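Local coordinates for protein putative NAD dependent dehydrogenase (Micromonospora echinospora, PDB 6NOR) that binds NAD and probably acts as an NAD-dependent oxidoreductase of the GFO/IDH/MocA family in the biosynthesis of gentamicin, at residues Arg126-Ala131 with Val137-Gly142; Phe145-Lys150 with Arg328-Thr333; Gly165-Val170 with Trp208-Pro213; His201-Cys206 with Val338-Thr343. All coordinates share one frame; numbering follows the deposited sequence.

Interaction 1. Residues Arg126-Ala131 with Val137-Gly142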
loop_
_atom_site.group_PDB
_atom_site.type_symbol
_atom_site.label_atom_id
_atom_site.label_comp_id
_atom_site.label_asym_id
_atom_site.label_seq_id
_atom_site.Cartn_x
_atom_site.Cartn_y
_atom_site.Cartn_z
ATOM N N ARG A 126 -8.840 -32.684 -26.005
ATOM C CA ARG A 126 -9.826 -32.673 -27.074
ATOM C C ARG A 126 -10.692 -33.935 -27.051
ATOM O O ARG A 126 -11.885 -33.874 -27.306
ATOM C CB ARG A 126 -9.152 -32.531 -28.442
ATOM C CG ARG A 126 -8.441 -31.227 -28.636
ATOM C CD ARG A 126 -7.861 -31.143 -30.029
ATOM N NE ARG A 126 -7.293 -29.841 -30.348
ATOM C CZ ARG A 126 -7.926 -28.885 -31.017
ATOM N NH1 ARG A 126 -9.174 -29.061 -31.415
ATOM N NH2 ARG A 126 -7.310 -27.740 -31.268
ATOM N N GLN A 127 -10.085 -35.070 -26.723
ATOM C CA GLN A 127 -10.788 -36.352 -26.753
ATOM C C GLN A 127 -11.694 -36.552 -25.561
ATOM O O GLN A 127 -12.778 -37.120 -25.683
ATOM C CB GLN A 127 -9.770 -37.486 -26.865
ATOM C CG GLN A 127 -9.091 -37.424 -28.221
ATOM C CD GLN A 127 -7.848 -38.255 -28.308
ATOM O OE1 GLN A 127 -7.757 -39.310 -27.710
ATOM N NE2 GLN A 127 -6.887 -37.788 -29.071
ATOM N N LEU A 128 -11.262 -36.081 -24.407
ATOM C CA LEU A 128 -12.122 -36.087 -23.235
ATOM C C LEU A 128 -13.335 -35.187 -23.466
ATOM O O LEU A 128 -14.468 -35.539 -23.162
ATOM C CB LEU A 128 -11.350 -35.606 -22.035
ATOM C CG LEU A 128 -11.645 -36.192 -20.671
ATOM C CD1 LEU A 128 -11.723 -37.686 -20.749
ATOM C CD2 LEU A 128 -10.517 -35.771 -19.741
ATOM N N ALA A 129 -13.087 -34.017 -24.032
ATOM C CA ALA A 129 -14.167 -33.110 -24.325
ATOM C C ALA A 129 -15.146 -33.698 -25.342
ATOM O O ALA A 129 -16.352 -33.594 -25.167
ATOM C CB ALA A 129 -13.620 -31.798 -24.806
ATOM N N ALA A 130 -14.628 -34.312 -26.401
ATOM C CA ALA A 130 -15.495 -34.942 -27.395
ATOM C C ALA A 130 -16.284 -36.080 -26.749
ATOM O O ALA A 130 -17.434 -36.254 -27.061
ATOM C CB ALA A 130 -14.695 -35.462 -28.590
ATOM N N ALA A 131 -15.670 -36.834 -25.842
ATOM C CA ALA A 131 -16.365 -37.948 -25.202
ATOM C C ALA A 131 -17.500 -37.493 -24.288
ATOM O O ALA A 131 -18.546 -38.131 -24.228
ATOM C CB ALA A 131 -15.386 -38.808 -24.416
ATOM N N VAL A 137 -22.904 -35.259 -21.200
ATOM C CA VAL A 137 -22.634 -34.844 -19.816
ATOM C C VAL A 137 -21.762 -33.603 -19.747
ATOM O O VAL A 137 -21.130 -33.212 -20.722
ATOM C CB VAL A 137 -21.943 -35.951 -18.992
ATOM C CG1 VAL A 137 -22.858 -37.154 -18.841
ATOM C CG2 VAL A 137 -20.625 -36.344 -19.625
ATOM N N VAL A 138 -21.743 -32.976 -18.582
ATOM C CA VAL A 138 -20.895 -31.819 -18.372
ATOM C C VAL A 138 -19.489 -32.274 -18.022
ATOM O O VAL A 138 -19.296 -33.142 -17.158
ATOM C CB VAL A 138 -21.430 -30.901 -17.252
ATOM C CG1 VAL A 138 -20.433 -29.760 -16.963
ATOM C CG2 VAL A 138 -22.808 -30.357 -17.616
ATOM N N LEU A 139 -18.525 -31.708 -18.744
ATOM C CA LEU A 139 -17.115 -31.753 -18.387
ATOM C C LEU A 139 -16.699 -30.342 -17.963
ATOM O O LEU A 139 -16.839 -29.390 -18.713
ATOM C CB LEU A 139 -16.254 -32.229 -19.558
ATOM C CG LEU A 139 -14.722 -32.105 -19.421
ATOM C CD1 LEU A 139 -14.191 -32.899 -18.258
ATOM C CD2 LEU A 139 -14.015 -32.534 -20.704
ATOM N N ALA A 140 -16.193 -30.216 -16.751
ATOM C CA ALA A 140 -15.838 -28.919 -16.229
ATOM C C ALA A 140 -14.459 -29.038 -15.655
ATOM O O ALA A 140 -14.065 -30.125 -15.258
ATOM C CB ALA A 140 -16.846 -28.469 -15.170
ATOM N N HIS A 141 -13.711 -27.939 -15.618
ATOM C CA HIS A 141 -12.341 -28.005 -15.111
ATOM C C HIS A 141 -12.101 -26.979 -14.015
ATOM O O HIS A 141 -12.726 -25.925 -13.988
ATOM C CB HIS A 141 -11.325 -27.817 -16.237
ATOM C CG HIS A 141 -11.336 -26.445 -16.835
ATOM N ND1 HIS A 141 -12.226 -26.068 -17.816
ATOM C CD2 HIS A 141 -10.568 -25.356 -16.589
ATOM C CE1 HIS A 141 -12.013 -24.807 -18.143
ATOM N NE2 HIS A 141 -11.014 -24.350 -17.410
ATOM N N GLY A 142 -11.173 -27.298 -13.118
ATOM C CA GLY A 142 -10.967 -26.508 -11.920
ATOM C C GLY A 142 -10.111 -25.258 -12.004
ATOM O O GLY A 142 -9.266 -25.057 -11.143
#
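Leu-139 carries this contact with a single methyl: its CD2 lies against the backbone of helix 122-134 at Ala-129, 3.7 Å from Ala-129 CA, and is almost as near to the N of the same residue. The same methyl is 3.9 Å from Leu-128 C, so what it meets is mainly main chain, at the junction of two residues. CG stands trans to the backbone N of Leu-139 (chi1 170°), which carries the isobutyl group out from strand 139-141 toward the helix, with CD2 at its leading end. The small Ala-129 side chain probably permits so close an approach, its CB lying 4.2 Å from Leu-139 CD2. Leu-128 adds its CB alongside, 4.3 Å from that methyl, and sends its own branches on toward the loop at Val-119. Leu-139 also touches Val-112 and Val-114 of the neighbouring parallel strand 111-114. These elements form a beta-alpha-beta crossover of the NAD-binding Rossmann domain, and the contact packs the crossover helix on strand 139-141, the outermost of the parallel sheet within this chain. No hydrogen bond or charge links the two segments, so the join depends on shape and on the exclusion of water by aliphatic groups.

Interaction 2. Residues Phe145-Lys150 with Arg328-Thr333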
loop_
_atom_site.group_PDB
_atom_site.type_symbol
_atom_site.label_atom_id
_atom_site.label_comp_id
_atom_site.label_asym_id
_atom_site.label_seq_id
_atom_site.Cartn_x
_atom_site.Cartn_y
_atom_site.Cartn_z
ATOM N N PHE A 145 -9.715 -19.361 -10.250
ATOM C CA PHE A 145 -9.456 -17.945 -10.032
ATOM C C PHE A 145 -10.192 -17.044 -11.009
ATOM O O PHE A 145 -10.383 -15.864 -10.729
ATOM C CB PHE A 145 -7.947 -17.647 -10.057
ATOM C CG PHE A 145 -7.201 -18.290 -8.920
ATOM C CD1 PHE A 145 -7.365 -17.836 -7.633
ATOM C CD2 PHE A 145 -6.375 -19.377 -9.140
ATOM C CE1 PHE A 145 -6.697 -18.439 -6.576
ATOM C CE2 PHE A 145 -5.714 -19.990 -8.097
ATOM C CZ PHE A 145 -5.869 -19.520 -6.815
ATOM N N VAL A 146 -10.655 -17.578 -12.131
ATOM C CA VAL A 146 -11.438 -16.735 -13.029
ATOM C C VAL A 146 -12.841 -16.546 -12.467
ATOM O O VAL A 146 -13.622 -15.820 -13.036
ATOM C CB VAL A 146 -11.516 -17.302 -14.468
ATOM C CG1 VAL A 146 -10.157 -17.297 -15.112
ATOM C CG2 VAL A 146 -12.096 -18.723 -14.471
ATOM N N TYR A 147 -13.151 -17.186 -11.338
ATOM C CA TYR A 147 -14.445 -16.975 -10.679
ATOM C C TYR A 147 -14.299 -16.174 -9.395
ATOM O O TYR A 147 -15.279 -15.903 -8.713
ATOM C CB TYR A 147 -15.144 -18.306 -10.323
ATOM C CG TYR A 147 -15.423 -19.247 -11.463
ATOM C CD1 TYR A 147 -14.477 -20.178 -11.851
ATOM C CD2 TYR A 147 -16.656 -19.260 -12.112
ATOM C CE1 TYR A 147 -14.713 -21.076 -12.881
ATOM C CE2 TYR A 147 -16.911 -20.169 -13.159
ATOM C CZ TYR A 147 -15.918 -21.069 -13.533
ATOM O OH TYR A 147 -16.112 -21.977 -14.539
ATOM N N ALA A 148 -13.070 -15.836 -9.044
ATOM C CA ALA A 148 -12.815 -15.052 -7.850
ATOM C C ALA A 148 -13.446 -13.670 -7.992
ATOM O O ALA A 148 -13.189 -12.962 -8.952
ATOM C CB ALA A 148 -11.301 -14.934 -7.587
ATOM N N PRO A 149 -14.274 -13.293 -7.021
ATOM C CA PRO A 149 -15.070 -12.061 -7.008
ATOM C C PRO A 149 -14.244 -10.816 -7.355
ATOM O O PRO A 149 -14.662 -9.972 -8.149
ATOM C CB PRO A 149 -15.563 -11.992 -5.565
ATOM C CG PRO A 149 -15.531 -13.395 -5.088
ATOM C CD PRO A 149 -14.387 -14.046 -5.763
ATOM N N LYS A 150 -13.067 -10.721 -6.756
ATOM C CA LYS A 150 -12.165 -9.615 -7.007
ATOM C C LYS A 150 -11.692 -9.571 -8.454
ATOM O O LYS A 150 -11.639 -8.499 -9.053
ATOM C CB LYS A 150 -10.964 -9.696 -6.058
ATOM C CG LYS A 150 -9.987 -8.585 -6.195
ATOM C CD LYS A 150 -8.847 -8.735 -5.209
ATOM C CE LYS A 150 -9.383 -8.881 -3.808
ATOM N NZ LYS A 150 -8.275 -8.964 -2.873
ATOM N N ARG A 328 -27.731 -24.726 -17.143
ATOM C CA ARG A 328 -27.189 -23.377 -17.320
ATOM C C ARG A 328 -25.766 -23.399 -17.912
ATOM O O ARG A 328 -24.832 -23.824 -17.244
ATOM C CB ARG A 328 -27.193 -22.643 -15.983
ATOM C CG ARG A 328 -26.759 -21.211 -16.077
ATOM C CD ARG A 328 -26.176 -20.747 -14.757
ATOM N NE ARG A 328 -25.327 -19.576 -14.936
ATOM C CZ ARG A 328 -24.495 -19.110 -14.014
ATOM N NH1 ARG A 328 -24.402 -19.723 -12.842
ATOM N NH2 ARG A 328 -23.759 -18.033 -14.265
ATOM N N PRO A 329 -25.603 -22.939 -19.164
ATOM C CA PRO A 329 -24.329 -23.091 -19.883
ATOM C C PRO A 329 -23.193 -22.371 -19.182
ATOM O O PRO A 329 -23.387 -21.285 -18.651
ATOM C CB PRO A 329 -24.615 -22.470 -21.248
ATOM C CG PRO A 329 -25.710 -21.491 -20.985
ATOM C CD PRO A 329 -26.561 -22.109 -19.911
ATOM N N MET A 330 -22.021 -22.984 -19.141
ATOM C CA MET A 330 -20.939 -22.400 -18.363
ATOM C C MET A 330 -20.186 -21.312 -19.115
ATOM O O MET A 330 -20.105 -21.310 -20.337
ATOM C CB MET A 330 -19.972 -23.484 -17.895
ATOM C CG MET A 330 -20.495 -24.259 -16.699
ATOM S SD MET A 330 -19.511 -25.689 -16.343
ATOM C CE MET A 330 -18.201 -24.927 -15.431
ATOM N N THR A 331 -19.662 -20.369 -18.347
ATOM C CA THR A 331 -18.821 -19.309 -18.864
ATOM C C THR A 331 -17.505 -19.857 -19.399
ATOM O O THR A 331 -17.040 -19.477 -20.459
ATOM C CB THR A 331 -18.531 -18.295 -17.771
ATOM O OG1 THR A 331 -19.771 -17.804 -17.244
ATOM C CG2 THR A 331 -17.648 -17.157 -18.303
ATOM N N HIS A 332 -16.925 -20.773 -18.641
ATOM C CA HIS A 332 -15.658 -21.375 -18.989
ATOM C C HIS A 332 -15.833 -22.847 -19.366
ATOM O O HIS A 332 -16.319 -23.656 -18.586
ATOM C CB HIS A 332 -14.686 -21.176 -17.834
ATOM C CG HIS A 332 -14.613 -19.753 -17.382
ATOM N ND1 HIS A 332 -13.882 -18.798 -18.055
ATOM C CD2 HIS A 332 -15.200 -19.114 -16.340
ATOM C CE1 HIS A 332 -14.020 -17.634 -17.450
ATOM N NE2 HIS A 332 -14.812 -17.796 -16.409
ATOM N N THR A 333 -15.440 -23.173 -20.587
ATOM C CA THR A 333 -15.792 -24.441 -21.215
ATOM C C THR A 333 -14.555 -25.270 -21.514
ATOM O O THR A 333 -13.437 -24.788 -21.352
ATOM C CB THR A 333 -16.547 -24.195 -22.518
ATOM O OG1 THR A 333 -15.667 -23.548 -23.443
ATOM C CG2 THR A 333 -17.763 -23.317 -22.263
HETATM O O HOH W 1 -15.806 -15.834 -14.574
HETATM O O HOH W 2 -18.059 -21.340 -16.311
#
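The His-332 imidazole meets Val-146 and Tyr-147 in two different ways, and two waters complete the contact. The aromatic part is edge-to-face: the edge of His-332 is directed at the face of Tyr-147, with ring centroids 5.0 Å apart and planes at 77°. The closest atoms of the pair are His-332 CD2 and Tyr-147 CZ, at 3.5 Å. Val-146 supplies a CH-pi contact, its CG2 lying 3.6 Å from the centroid of the His-332 ring and only 16° off the ring normal. Thr-331 CG2 lies over the opposite face, so the imidazole is held between two methyl groups. With CG trans to the carbonyl carbon (chi1 -51°), His-332 reaches both partners. At the phenol end, Met-330 CE packs 3.7 Å from Tyr-147 OH, brought there by a bend at chi3.

The polar part runs through water. One water donates to Val-146 O and bonds His-332 NE2 at 2.9 Å, while a second joins Tyr-147 OH to the backbone N of His-332, from which it accepts. His-332 ND1 is hydrogen-bonded to Lys-212 NZ. A leucine in place of His-332 would probably leave the first water and Lys-212 without their imidazole partners and the Tyr-147 face without its aromatic edge.

Trp-208 of helix 199-209 adds another edge-to-face ring to His-332, and helix 313-326 packs on Tyr-147 through Gln-316 and Gln-319. The contact thus fastens the loop between helices 313-326 and 334-353 to the turn leading into helix 149-157, close to NAD-binding Asn-144.

Interaction 3. Residues Gly165-Val170 with Trp208-Pro213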
loop_
_atom_site.group_PDB
_atom_site.type_symbol
_atom_site.label_atom_id
_atom_site.label_comp_id
_atom_site.label_asym_id
_atom_site.label_seq_id
_atom_site.Cartn_x
_atom_site.Cartn_y
_atom_site.Cartn_z
ATOM N N GLY A 165 -8.326 2.082 -23.779
ATOM C CA GLY A 165 -7.800 2.202 -25.117
ATOM C C GLY A 165 -7.366 0.849 -25.637
ATOM O O GLY A 165 -8.001 -0.162 -25.388
ATOM N N THR A 166 -6.268 0.836 -26.366
ATOM C CA THR A 166 -5.748 -0.384 -26.933
ATOM C C THR A 166 -4.895 -1.085 -25.895
ATOM O O THR A 166 -3.859 -0.564 -25.483
ATOM C CB THR A 166 -4.915 -0.098 -28.205
ATOM O OG1 THR A 166 -5.760 0.454 -29.222
ATOM C CG2 THR A 166 -4.266 -1.362 -28.725
ATOM N N VAL A 167 -5.346 -2.263 -25.471
ATOM C CA VAL A 167 -4.604 -3.085 -24.526
ATOM C C VAL A 167 -3.368 -3.702 -25.178
ATOM O O VAL A 167 -3.467 -4.292 -26.244
ATOM C CB VAL A 167 -5.494 -4.182 -23.952
ATOM C CG1 VAL A 167 -4.681 -5.054 -23.031
ATOM C CG2 VAL A 167 -6.673 -3.546 -23.179
ATOM N N HIS A 168 -2.199 -3.536 -24.557
ATOM C CA HIS A 168 -0.958 -4.074 -25.118
ATOM C C HIS A 168 -0.213 -5.029 -24.182
ATOM O O HIS A 168 0.688 -5.736 -24.604
ATOM C CB HIS A 168 -0.007 -2.933 -25.532
ATOM C CG HIS A 168 0.251 -1.919 -24.455
ATOM N ND1 HIS A 168 1.177 -2.109 -23.451
ATOM C CD2 HIS A 168 -0.300 -0.702 -24.230
ATOM C CE1 HIS A 168 1.180 -1.059 -22.652
ATOM N NE2 HIS A 168 0.290 -0.192 -23.100
ATOM N N SER A 169 -0.576 -5.034 -22.909
ATOM C CA SER A 169 0.166 -5.801 -21.914
ATOM C C SER A 169 -0.758 -6.438 -20.920
ATOM O O SER A 169 -1.684 -5.798 -20.431
ATOM C CB SER A 169 1.159 -4.922 -21.155
ATOM O OG SER A 169 2.406 -4.869 -21.805
ATOM N N VAL A 170 -0.504 -7.700 -20.618
ATOM C CA VAL A 170 -1.150 -8.322 -19.495
ATOM C C VAL A 170 -0.077 -9.118 -18.771
ATOM O O VAL A 170 0.837 -9.647 -19.398
ATOM C CB VAL A 170 -2.334 -9.196 -19.910
ATOM C CG1 VAL A 170 -1.891 -10.332 -20.831
ATOM C CG2 VAL A 170 -3.029 -9.752 -18.678
ATOM N N TRP A 208 -8.169 -14.708 -20.338
ATOM C CA TRP A 208 -9.467 -14.246 -19.901
ATOM C C TRP A 208 -9.494 -12.751 -19.726
ATOM O O TRP A 208 -10.410 -12.091 -20.196
ATOM C CB TRP A 208 -9.825 -14.941 -18.602
ATOM C CG TRP A 208 -11.071 -14.480 -17.933
ATOM C CD1 TRP A 208 -12.345 -14.487 -18.447
ATOM C CD2 TRP A 208 -11.182 -14.006 -16.589
ATOM N NE1 TRP A 208 -13.229 -14.029 -17.504
ATOM C CE2 TRP A 208 -12.541 -13.734 -16.354
ATOM C CE3 TRP A 208 -10.260 -13.779 -15.562
ATOM C CZ2 TRP A 208 -13.000 -13.244 -15.136
ATOM C CZ3 TRP A 208 -10.720 -13.293 -14.347
ATOM C CH2 TRP A 208 -12.073 -13.027 -14.149
ATOM N N MET A 209 -8.475 -12.209 -19.075
ATOM C CA MET A 209 -8.432 -10.764 -18.866
ATOM C C MET A 209 -8.453 -10.035 -20.204
ATOM O O MET A 209 -8.969 -8.940 -20.289
ATOM C CB MET A 209 -7.204 -10.363 -18.051
ATOM C CG MET A 209 -7.327 -10.718 -16.574
ATOM S SD MET A 209 -8.666 -9.851 -15.708
ATOM C CE MET A 209 -8.539 -10.638 -14.126
ATOM N N LEU A 210 -7.945 -10.670 -21.259
ATOM C CA LEU A 210 -7.915 -10.017 -22.568
ATOM C C LEU A 210 -9.144 -10.250 -23.438
ATOM O O LEU A 210 -9.230 -9.704 -24.534
ATOM C CB LEU A 210 -6.685 -10.452 -23.354
ATOM C CG LEU A 210 -5.347 -9.864 -22.933
ATOM C CD1 LEU A 210 -4.337 -10.081 -24.030
ATOM C CD2 LEU A 210 -5.486 -8.410 -22.612
ATOM N N GLY A 211 -10.076 -11.068 -22.969
ATOM C CA GLY A 211 -11.263 -11.386 -23.744
ATOM C C GLY A 211 -11.064 -12.628 -24.588
ATOM O O GLY A 211 -11.613 -12.742 -25.676
ATOM N N LYS A 212 -10.270 -13.555 -24.060
ATOM C CA LYS A 212 -9.935 -14.828 -24.700
ATOM C C LYS A 212 -9.629 -14.754 -26.200
ATOM O O LYS A 212 -10.304 -15.396 -26.997
ATOM C CB LYS A 212 -11.063 -15.828 -24.465
ATOM C CG LYS A 212 -11.289 -16.139 -23.014
ATOM C CD LYS A 212 -12.540 -16.962 -22.813
ATOM C CE LYS A 212 -12.657 -17.381 -21.362
ATOM N NZ LYS A 212 -13.830 -18.252 -21.107
ATOM N N PRO A 213 -8.613 -13.971 -26.587
ATOM C CA PRO A 213 -8.172 -13.982 -27.980
ATOM C C PRO A 213 -7.221 -15.137 -28.274
ATOM O O PRO A 213 -6.677 -15.731 -27.339
ATOM C CB PRO A 213 -7.450 -12.638 -28.120
ATOM C CG PRO A 213 -6.898 -12.381 -26.780
ATOM C CD PRO A 213 -7.931 -12.903 -25.819
#
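Met-209 and Leu-210, at the end of helix 199-209, pack against Val-167 and Val-170 of strand 167-175. Met-209 contributes only the root of its side chain: CB lies 4.3 Å from Val-170 CG2, while the thioether end runs off from the strand, the residue packing on Val-263 and His-155. Leu-210 follows and does most of the work by splitting its two methyls between the valines. CD2 meets Val-167 CG1 at 3.5 Å, and CD1 lies 4.0 Å from Val-170 CG1. With CG trans to its own carbonyl carbon (chi1 -75°), the leucine fork swings round to the strand. Val-170 puts CG1 between its backbone N and carbonyl carbon (chi1 61°), and from there this methyl meets Leu-210, while CG2 turns to Met-209. In the turn that follows, Gly-211 ends the helix with positive phi in a Schellman motif, its N bonded to Trp-208 O at 3.0 Å. Lys-212 leads away to a salt bridge with Asp-336.

Between the two valines, His-168 and Ser-169 both face Ile-266, a classic beta bulge. They point away from the helix, and His-168 NE2 bonds Ala-254 O of a neighbouring subunit. A helix packed by its C-terminal end on one face of a mixed sheet, with a subunit partner beyond the other, fits the alpha/beta C-terminal domain of the GFO/IDH/MocA family.

Interaction 4. Residues His201-Cys206 with Val338-Thr343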
loop_
_atom_site.group_PDB
_atom_site.type_symbol
_atom_site.label_atom_id
_atom_site.label_comp_id
_atom_site.label_asym_id
_atom_site.label_seq_id
_atom_site.Cartn_x
_atom_site.Cartn_y
_atom_site.Cartn_z
ATOM N N HIS A 201 -3.063 -21.621 -14.043
ATOM C CA HIS A 201 -3.861 -20.474 -13.646
ATOM C C HIS A 201 -3.431 -19.196 -14.291
ATOM O O HIS A 201 -4.254 -18.383 -14.688
ATOM C CB HIS A 201 -3.791 -20.281 -12.154
ATOM C CG HIS A 201 -4.434 -21.374 -11.387
ATOM N ND1 HIS A 201 -5.771 -21.664 -11.507
ATOM C CD2 HIS A 201 -3.938 -22.241 -10.479
ATOM C CE1 HIS A 201 -6.077 -22.657 -10.698
ATOM N NE2 HIS A 201 -4.979 -23.026 -10.066
ATOM N N ALA A 202 -2.131 -19.001 -14.367
ATOM C CA ALA A 202 -1.626 -17.762 -14.888
ATOM C C ALA A 202 -2.063 -17.633 -16.350
ATOM O O ALA A 202 -2.527 -16.582 -16.775
ATOM C CB ALA A 202 -0.113 -17.688 -14.745
ATOM N N VAL A 203 -1.958 -18.724 -17.104
ATOM C CA VAL A 203 -2.314 -18.675 -18.521
ATOM C C VAL A 203 -3.818 -18.486 -18.696
ATOM O O VAL A 203 -4.242 -17.712 -19.528
ATOM C CB VAL A 203 -1.847 -19.925 -19.264
ATOM C CG1 VAL A 203 -2.416 -19.936 -20.657
ATOM C CG2 VAL A 203 -0.321 -19.946 -19.329
ATOM N N GLU A 204 -4.625 -19.150 -17.884
ATOM C CA GLU A 204 -6.062 -18.971 -17.993
ATOM C C GLU A 204 -6.452 -17.512 -17.671
ATOM O O GLU A 204 -7.240 -16.905 -18.401
ATOM C CB GLU A 204 -6.808 -19.957 -17.076
ATOM C CG GLU A 204 -8.318 -20.025 -17.324
ATOM C CD GLU A 204 -9.017 -21.211 -16.628
ATOM O OE1 GLU A 204 -8.412 -21.834 -15.731
ATOM O OE2 GLU A 204 -10.183 -21.516 -16.981
ATOM N N LEU A 205 -5.880 -16.954 -16.604
ATOM C CA LEU A 205 -6.143 -15.566 -16.212
ATOM C C LEU A 205 -5.730 -14.579 -17.284
ATOM O O LEU A 205 -6.489 -13.679 -17.591
ATOM C CB LEU A 205 -5.432 -15.223 -14.914
ATOM C CG LEU A 205 -6.086 -15.873 -13.702
ATOM C CD1 LEU A 205 -5.163 -15.845 -12.481
ATOM C CD2 LEU A 205 -7.428 -15.196 -13.412
ATOM N N CYS A 206 -4.539 -14.756 -17.859
ATOM C CA CYS A 206 -4.080 -13.896 -18.959
ATOM C C CYS A 206 -5.055 -13.842 -20.131
ATOM O O CYS A 206 -5.464 -12.761 -20.542
ATOM C CB CYS A 206 -2.729 -14.356 -19.503
ATOM S SG CYS A 206 -1.280 -13.718 -18.701
ATOM N N VAL A 338 -8.632 -26.605 -23.380
ATOM C CA VAL A 338 -7.802 -27.014 -24.503
ATOM C C VAL A 338 -6.812 -25.905 -24.872
ATOM O O VAL A 338 -5.649 -26.166 -25.156
ATOM C CB VAL A 338 -8.666 -27.375 -25.750
ATOM C CG1 VAL A 338 -7.814 -27.490 -26.977
ATOM C CG2 VAL A 338 -9.405 -28.667 -25.530
ATOM N N ALA A 339 -7.271 -24.658 -24.864
ATOM C CA ALA A 339 -6.381 -23.571 -25.202
ATOM C C ALA A 339 -5.241 -23.459 -24.179
ATOM O O ALA A 339 -4.101 -23.221 -24.545
ATOM C CB ALA A 339 -7.150 -22.271 -25.304
ATOM N N VAL A 340 -5.546 -23.653 -22.899
ATOM C CA VAL A 340 -4.512 -23.581 -21.868
ATOM C C VAL A 340 -3.518 -24.726 -22.022
ATOM O O VAL A 340 -2.314 -24.524 -21.930
ATOM C CB VAL A 340 -5.108 -23.621 -20.448
ATOM C CG1 VAL A 340 -4.017 -23.768 -19.428
ATOM C CG2 VAL A 340 -5.927 -22.379 -20.173
ATOM N N VAL A 341 -4.025 -25.937 -22.257
ATOM C CA VAL A 341 -3.151 -27.099 -22.367
ATOM C C VAL A 341 -2.139 -26.936 -23.516
ATOM O O VAL A 341 -0.974 -27.284 -23.368
ATOM C CB VAL A 341 -3.958 -28.417 -22.560
ATOM C CG1 VAL A 341 -3.032 -29.567 -22.849
ATOM C CG2 VAL A 341 -4.785 -28.736 -21.315
ATOM N N GLU A 342 -2.562 -26.400 -24.649
ATOM C CA GLU A 342 -1.616 -26.289 -25.748
ATOM C C GLU A 342 -0.642 -25.137 -25.547
ATOM O O GLU A 342 0.503 -25.217 -25.988
ATOM C CB GLU A 342 -2.321 -26.156 -27.099
ATOM C CG GLU A 342 -3.501 -25.255 -27.148
ATOM C CD GLU A 342 -4.464 -25.656 -28.257
ATOM O OE1 GLU A 342 -4.485 -26.850 -28.619
ATOM O OE2 GLU A 342 -5.188 -24.779 -28.778
ATOM N N THR A 343 -1.073 -24.090 -24.856
ATOM C CA THR A 343 -0.144 -23.043 -24.489
ATOM C C THR A 343 0.965 -23.597 -23.611
ATOM O O THR A 343 2.132 -23.331 -23.858
ATOM C CB THR A 343 -0.820 -21.893 -23.762
ATOM O OG1 THR A 343 -1.859 -21.352 -24.589
ATOM C CG2 THR A 343 0.215 -20.802 -23.516
#
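Val-203 and Glu-204 of helix 199-209 pack on Val-340 and Thr-343 of helix 334-353, a helix-helix crossing in the alpha/beta fold of a GFO/IDH/MocA-type protein. The axes of the two short segments approach to 9.6 Å and cross at 124°.

Apolar contact does all the joining. Val-203 and Thr-343 reach toward each other tip to tip, with CG1 of the valine 4.0 Å from CG2 of the threonine. Val-203 CG1 also lies 4.3 Å from Val-340 CG2. That Val-340 methyl lies trans to its carbonyl carbon and reaches the other helix at Glu-204, 4.0 Å from its CB. An alanine replacing Thr-343 would probably open a gap beside Val-203 CG1, and Ala-339 O would lose its hydroxyl donor.

The polar groups are turned to other partners. The extended Glu-204 side chain touches only through its root, and its carboxylate is hydrogen-bonded through OE2 to His-141 NE2 and weakly through OE1 to Trp-200 NE1. The Glu-204 side chain lies about 8 Å from the bound NAD. His-201, on the side turned from helix 334-353, touches that cofactor. The Thr-343 hydroxyl is spent within its own helix: OG1 donates to Ala-339 O at 2.9 Å, tilted 29° from the carbonyl plane, while Thr-343 N reaches the same oxygen from the opposite face.

How the interactions relate
Interactions 1, 2 and 4 are buried, whereas interaction 3 is partly buried and lies furthest from the centre of the chain. Interaction 1 belongs to the Rossmann domain and interaction 3 to the C-terminal domain; both are purely aliphatic joints of helix and strand. Interactions 3 and 4 share helix 199-209, whose Cys-206 touches Val-170. Interaction 2 differs in chemistry, combining rings with waters, and it meets interaction 3 where Lys-212 and Trp-208 reach His-332. Val-146 in turn packs on Leu-205 and Glu-204 of interaction 4. The two domains are joined by polar contact as well, through the probable hydrogen bond between His-141 of interaction 1 and Glu-204 of interaction 4.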